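Maltose operon transcriptional repressor (Staphylococcus aureus subsp. aureus Mu50, PDB 3HCW) probably represses transcription of the maltose operon, its C-terminal fragment having the periplasmic-binding-protein-like fold that serves as the effector-sensing part in LacI-type repressors. Local coordinates at residues 72-77 against 94-99; 109-114 against 273-278. One frame throughout, in Å; residues are numbered along the deposited sequence.

Overall arrangement
Followed from the N terminus, the chain lays down strand 71-74, passes through helix 82-89 and returns as strand 94-97, so interaction 1 closes a short loop of 16 residues. Strand 110-113 comes next and pairs with the other edge of strand 94-97, Gly98 N lying 2.9 Å from Ile111 O. Interaction 2 opens only there, after interaction 1 has closed, and the two stand in series. Its loop is long: 158 residues, taking in strands 133-139 to 222-227 and then helix 247-263, which packs on the isoleucine face of interaction 1 and on Ile111 and Ile275, before strand 272-280 comes back beside 110-113. Interaction 1 thus joins sequence neighbours, interaction 2 the ends of a long excursion.

Interaction 1: 72-77 against 94-99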
loop_
_atom_site.group_PDB
_atom_site.type_symbol
_atom_site.label_atom_id
_atom_site.label_comp_id
_atom_site.label_asym_id
_atom_site.label_seq_id
_atom_site.Cartn_x
_atom_site.Cartn_y
_atom_site.Cartn_z
ATOM N N PHE A 72 1.739 7.508 24.390
ATOM C CA PHE A 72 0.917 7.036 23.287
ATOM C C PHE A 72 0.715 8.094 22.225
ATOM O O PHE A 72 0.829 9.284 22.485
ATOM C CB PHE A 72 -0.441 6.590 23.805
ATOM C CG PHE A 72 -0.426 5.247 24.448
ATOM C CD1 PHE A 72 -0.614 4.108 23.685
ATOM C CD2 PHE A 72 -0.211 5.116 25.817
ATOM C CE1 PHE A 72 -0.613 2.839 24.269
ATOM C CE2 PHE A 72 -0.210 3.861 26.412
ATOM C CZ PHE A 72 -0.418 2.715 25.635
ATOM N N ILE A 73 0.425 7.645 21.018
ATOM C CA ILE A 73 -0.035 8.529 19.962
ATOM C C ILE A 73 -1.282 7.855 19.404
ATOM O O ILE A 73 -1.179 6.772 18.819
ATOM C CB ILE A 73 1.036 8.717 18.848
ATOM C CG1 ILE A 73 2.319 9.361 19.400
ATOM C CG2 ILE A 73 0.485 9.547 17.701
ATOM C CD1 ILE A 73 3.397 9.582 18.345
ATOM N N LEU A 74 -2.455 8.456 19.634
ATOM C CA LEU A 74 -3.708 7.967 19.033
ATOM C C LEU A 74 -3.758 8.396 17.577
ATOM O O LEU A 74 -3.732 9.590 17.280
ATOM C CB LEU A 74 -4.938 8.521 19.751
ATOM C CG LEU A 74 -5.121 8.273 21.248
ATOM C CD1 LEU A 74 -6.453 8.813 21.694
ATOM C CD2 LEU A 74 -5.050 6.813 21.547
ATOM N N LEU A 75 -3.835 7.424 16.673
ATOM C CA LEU A 75 -3.796 7.696 15.235
ATOM C C LEU A 75 -5.171 7.979 14.612
ATOM O O LEU A 75 -5.343 7.846 13.402
ATOM C CB LEU A 75 -3.147 6.545 14.476
ATOM C CG LEU A 75 -1.658 6.177 14.462
ATOM C CD1 LEU A 75 -1.208 6.092 13.011
ATOM C CD2 LEU A 75 -0.785 7.125 15.189
ATOM N N TYR A 76 -6.135 8.377 15.439
ATOM C CA TYR A 76 -7.459 8.772 14.972
ATOM C C TYR A 76 -8.095 9.704 16.001
ATOM O O TYR A 76 -7.639 9.777 17.137
ATOM C CB TYR A 76 -8.345 7.538 14.739
ATOM C CG TYR A 76 -8.680 6.794 16.007
ATOM C CD1 TYR A 76 -7.853 5.775 16.478
ATOM C CD2 TYR A 76 -9.826 7.112 16.741
ATOM C CE1 TYR A 76 -8.155 5.100 17.649
ATOM C CE2 TYR A 76 -10.129 6.451 17.907
ATOM C CZ TYR A 76 -9.294 5.447 18.352
ATOM O OH TYR A 76 -9.611 4.789 19.501
ATOM N N SER A 77 -9.155 10.403 15.600
ATOM C CA SER A 77 -9.941 11.228 16.516
ATOM C C SER A 77 -11.417 10.846 16.430
ATOM O O SER A 77 -11.984 10.749 15.337
ATOM C CB SER A 77 -9.759 12.711 16.186
ATOM O OG SER A 77 -10.432 13.535 17.119
ATOM N N PHE A 94 -0.079 11.589 26.101
ATOM C CA PHE A 94 -0.406 11.224 24.719
ATOM C C PHE A 94 -0.506 12.373 23.718
ATOM O O PHE A 94 -0.612 13.537 24.087
ATOM C CB PHE A 94 -1.644 10.303 24.630
ATOM C CG PHE A 94 -2.934 10.939 25.063
ATOM C CD1 PHE A 94 -3.329 10.902 26.397
ATOM C CD2 PHE A 94 -3.786 11.521 24.132
ATOM C CE1 PHE A 94 -4.532 11.464 26.808
ATOM C CE2 PHE A 94 -4.995 12.088 24.535
ATOM C CZ PHE A 94 -5.367 12.056 25.875
ATOM N N ILE A 95 -0.453 12.001 22.442
ATOM C CA ILE A 95 -0.755 12.881 21.319
ATOM C C ILE A 95 -1.957 12.282 20.598
ATOM O O ILE A 95 -2.184 11.075 20.669
ATOM C CB ILE A 95 0.489 13.038 20.367
ATOM C CG1 ILE A 95 1.102 14.419 20.516
ATOM C CG2 ILE A 95 0.133 12.914 18.912
ATOM C CD1 ILE A 95 1.659 14.693 21.858
ATOM N N VAL A 96 -2.748 13.125 19.940
ATOM C CA VAL A 96 -3.803 12.640 19.065
ATOM C C VAL A 96 -3.541 13.143 17.660
ATOM O O VAL A 96 -3.307 14.330 17.447
ATOM C CB VAL A 96 -5.203 13.096 19.532
ATOM C CG1 VAL A 96 -6.294 12.549 18.606
ATOM C CG2 VAL A 96 -5.462 12.657 20.970
ATOM N N ILE A 97 -3.553 12.237 16.697
ATOM C CA ILE A 97 -3.593 12.661 15.321
ATOM C C ILE A 97 -5.060 12.781 14.906
ATOM O O ILE A 97 -5.766 11.774 14.757
ATOM C CB ILE A 97 -2.783 11.746 14.401
ATOM C CG1 ILE A 97 -1.333 11.691 14.889
ATOM C CG2 ILE A 97 -2.849 12.251 12.963
ATOM C CD1 ILE A 97 -0.401 10.972 13.958
ATOM N N GLY A 98 -5.506 14.033 14.763
ATOM C CA GLY A 98 -6.882 14.363 14.387
ATOM C C GLY A 98 -7.352 15.662 15.024
ATOM O O GLY A 98 -6.538 16.455 15.513
ATOM N N LYS A 99 -8.671 15.869 15.023
ATOM C CA LYS A 99 -9.275 17.122 15.486
ATOM C C LYS A 99 -9.730 17.108 16.956
ATOM O O LYS A 99 -10.430 16.183 17.375
ATOM C CB LYS A 99 -10.482 17.471 14.613
ATOM C CG LYS A 99 -10.753 18.982 14.496
ATOM C CD LYS A 99 -12.244 19.307 14.511
ATOM C CE LYS A 99 -13.089 18.197 13.922
ATOM N NZ LYS A 99 -14.481 18.674 13.705
#
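Strands 72-74 and 94-97 run parallel, their axes 4.5 Å apart at the closest and inclined by 19°, with Ile95 N bonded to Phe72 O, Leu74 N to Ile95 O and Ile97 N to Leu74 O. The bond from Ile97 N to Leu74 O is the straightest, 2.7 Å long and 172° at the hydrogen, its donor nearly along the C=O axis. On one face Ile73 and Ile95 lie side by side, CG2 against CG2 at 3.6 Å. Ile73 sets this methyl anti to its backbone N, where it also meets CG1 of Ile97, a side chain crossing it obliquely. Helix 247-263 covers this face, touching all three isoleucines. The other face carries Phe72, Phe94, Leu74 and Val96; the last two point the same way and touch, Leu74 CD1 to Val96 CG2, at 4.0 Å. The Val96 CG2 methyl also sits in plane at the edge of the Phe94 ring, a ring that stacks on Phe108, while Leu74 packs on helix 82-89. Past the strands the backbone bonds stop, though the chains stay close, and a side chain takes over: Ser77, OG anti to its N (chi1 -176°), donates to Lys99 O over 2.7 Å, from above the carbonyl plane. Gly98 leaves room for this, since a CB there would collide with Ser77 CB, and its backbone angles would press one against the preceding carbonyl O. Strand 71-74, helix 82-89 and strand 94-97 make a beta-alpha-beta crossover, the repeating unit of the Rossmann-like alpha/beta lobes of periplasmic-binding-protein-like repressors.

Interaction 2: 109-114 against 273-278; sequences THIDND and VIIDTE
Asn113 shows how an amide can extend the pairing of two parallel strands past their regular backbone bonds. Those bonds run from Val273 N to His110 O, from Asp112 N to Val273 O (2.9 Å, 172° at the hydrogen) and from Ile275 N to Asp112 O. On the face shared with Asn113, Ile111 lies alongside Val273 and sets its CG2 against Ile275 CD1 at 3.6 Å. From CB, Asn113 first meets the methyl CG2 of Thr277 at 3.8 Å; CG, anti to the carbonyl carbon (chi1 -59°), passes the same methyl. At the tip, Asn113 ND2 lies 3.6 Å from Ile275 CG2 and gives a hydrogen to Ile275 O at 3.1 Å. That oxygen lies almost in the amide plane, whereas ND2 stands well above the carbonyl plane. ND2 also bonds to Ile245 O; two carbonyl acceptors at one end settle which way the amide is turned, while OD1 meets a bound glycerol. Ile275 O accepts a second bond, from a water that links it to Asp114 N; another water joins Asp114 O to Thr277 OG1. Here the pairing changes from direct backbone bonds to side-chain and water-mediated ones, just before the helix that Asp114 N-caps through Leu117 N. That glycerol, probably from the crystallisation liquor, bonded to Asp112 and Asn113, is consistent with a pocket for hydroxyl-bearing molecules at this polar end.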
loop_
_atom_site.group_PDB
_atom_site.type_symbol
_atom_site.label_atom_id
_atom_site.label_comp_id
_atom_site.label_asym_id
_atom_site.label_seq_id
_atom_site.Cartn_x
_atom_site.Cartn_y
_atom_site.Cartn_z
ATOM N N THR A 109 -2.188 17.836 23.150
ATOM C CA THR A 109 -1.724 18.214 21.818
ATOM C C THR A 109 -2.368 17.367 20.723
ATOM O O THR A 109 -2.382 16.136 20.805
ATOM C CB THR A 109 -0.182 18.149 21.720
ATOM O OG1 THR A 109 0.370 19.138 22.589
ATOM C CG2 THR A 109 0.304 18.444 20.302
ATOM N N HIS A 110 -2.927 18.049 19.724
ATOM C CA HIS A 110 -3.469 17.413 18.535
ATOM C C HIS A 110 -2.670 17.823 17.302
ATOM O O HIS A 110 -2.198 18.959 17.196
ATOM C CB HIS A 110 -4.930 17.802 18.340
ATOM C CG HIS A 110 -5.877 17.103 19.262
ATOM N ND1 HIS A 110 -6.829 16.212 18.815
ATOM C CD2 HIS A 110 -6.035 17.176 20.604
ATOM C CE1 HIS A 110 -7.532 15.766 19.842
ATOM N NE2 HIS A 110 -7.070 16.336 20.939
ATOM N N ILE A 111 -2.518 16.883 16.377
ATOM C CA ILE A 111 -1.862 17.137 15.099
ATOM C C ILE A 111 -2.846 16.754 13.995
ATOM O O ILE A 111 -3.283 15.617 13.917
ATOM C CB ILE A 111 -0.506 16.369 14.976
ATOM C CG1 ILE A 111 0.561 16.977 15.901
ATOM C CG2 ILE A 111 0.035 16.435 13.569
ATOM C CD1 ILE A 111 0.711 16.278 17.199
ATOM N N ASP A 112 -3.211 17.714 13.155
ATOM C CA ASP A 112 -4.219 17.470 12.130
ATOM C C ASP A 112 -3.861 18.183 10.820
ATOM O O ASP A 112 -2.922 18.992 10.783
ATOM C CB ASP A 112 -5.575 17.965 12.647
ATOM C CG ASP A 112 -6.762 17.199 12.068
ATOM O OD1 ASP A 112 -6.569 16.223 11.318
ATOM O OD2 ASP A 112 -7.911 17.596 12.362
ATOM N N ASN A 113 -4.576 17.839 9.747
ATOM C CA ASN A 113 -4.707 18.717 8.587
ATOM C C ASN A 113 -5.932 19.578 8.845
ATOM O O ASN A 113 -6.746 19.261 9.735
ATOM C CB ASN A 113 -4.970 17.923 7.307
ATOM C CG ASN A 113 -3.879 16.932 6.983
ATOM O OD1 ASN A 113 -4.107 15.723 6.994
ATOM N ND2 ASN A 113 -2.688 17.434 6.678
ATOM N N ASP A 114 -6.086 20.643 8.057
ATOM C CA ASP A 114 -7.347 21.385 8.016
ATOM C C ASP A 114 -8.227 20.692 6.982
ATOM O O ASP A 114 -8.101 20.908 5.780
ATOM C CB ASP A 114 -7.112 22.876 7.703
ATOM C CG ASP A 114 -8.380 23.731 7.835
ATOM O OD1 ASP A 114 -8.260 24.975 7.889
ATOM O OD2 ASP A 114 -9.503 23.183 7.859
ATOM N N VAL A 273 -1.551 21.434 16.076
ATOM C CA VAL A 273 -0.559 21.668 15.035
ATOM C C VAL A 273 -1.235 21.346 13.710
ATOM O O VAL A 273 -1.782 20.253 13.537
ATOM C CB VAL A 273 0.734 20.823 15.233
ATOM C CG1 VAL A 273 1.731 21.065 14.098
ATOM C CG2 VAL A 273 1.392 21.120 16.596
ATOM N N ILE A 274 -1.227 22.309 12.792
ATOM C CA ILE A 274 -1.887 22.140 11.505
ATOM C C ILE A 274 -0.847 21.959 10.381
ATOM O O ILE A 274 0.060 22.776 10.218
ATOM C CB ILE A 274 -2.896 23.296 11.237
ATOM C CG1 ILE A 274 -4.045 23.271 12.270
ATOM C CG2 ILE A 274 -3.442 23.259 9.799
ATOM C CD1 ILE A 274 -5.154 22.212 12.038
ATOM N N ILE A 275 -0.977 20.860 9.645
ATOM C CA ILE A 275 -0.134 20.557 8.492
ATOM C C ILE A 275 -0.903 20.932 7.218
ATOM O O ILE A 275 -2.031 20.476 7.013
ATOM C CB ILE A 275 0.315 19.055 8.498
ATOM C CG1 ILE A 275 1.513 18.855 9.416
ATOM C CG2 ILE A 275 0.704 18.545 7.111
ATOM C CD1 ILE A 275 1.153 18.387 10.777
ATOM N N ASP A 276 -0.294 21.785 6.395
ATOM C CA ASP A 276 -0.902 22.274 5.153
ATOM C C ASP A 276 -1.030 21.155 4.133
ATOM O O ASP A 276 -0.168 20.296 4.039
ATOM C CB ASP A 276 -0.055 23.396 4.525
ATOM C CG ASP A 276 -0.036 24.678 5.354
ATOM O OD1 ASP A 276 -1.014 24.974 6.085
ATOM O OD2 ASP A 276 0.973 25.409 5.245
ATOM N N THR A 277 -2.104 21.193 3.356
ATOM C CA THR A 277 -2.333 20.202 2.321
ATOM C C THR A 277 -2.090 20.809 0.931
ATOM O O THR A 277 -1.873 22.011 0.795
ATOM C CB THR A 277 -3.751 19.637 2.411
ATOM O OG1 THR A 277 -4.687 20.670 2.116
ATOM C CG2 THR A 277 -4.035 19.058 3.820
ATOM N N GLU A 278 -2.119 19.969 -0.096
ATOM C CA GLU A 278 -1.848 20.426 -1.450
ATOM C C GLU A 278 -2.657 19.641 -2.478
ATOM O O GLU A 278 -2.572 18.414 -2.550
ATOM C CB GLU A 278 -0.343 20.326 -1.745
ATOM C CG GLU A 278 0.038 20.614 -3.180
ATOM C CD GLU A 278 1.530 20.409 -3.458
ATOM O OE1 GLU A 278 2.240 19.833 -2.602
ATOM O OE2 GLU A 278 1.994 20.820 -4.548
HETATM O O HOH W 1 -4.095 21.770 6.335
HETATM O O HOH W 2 -5.914 21.871 4.299
#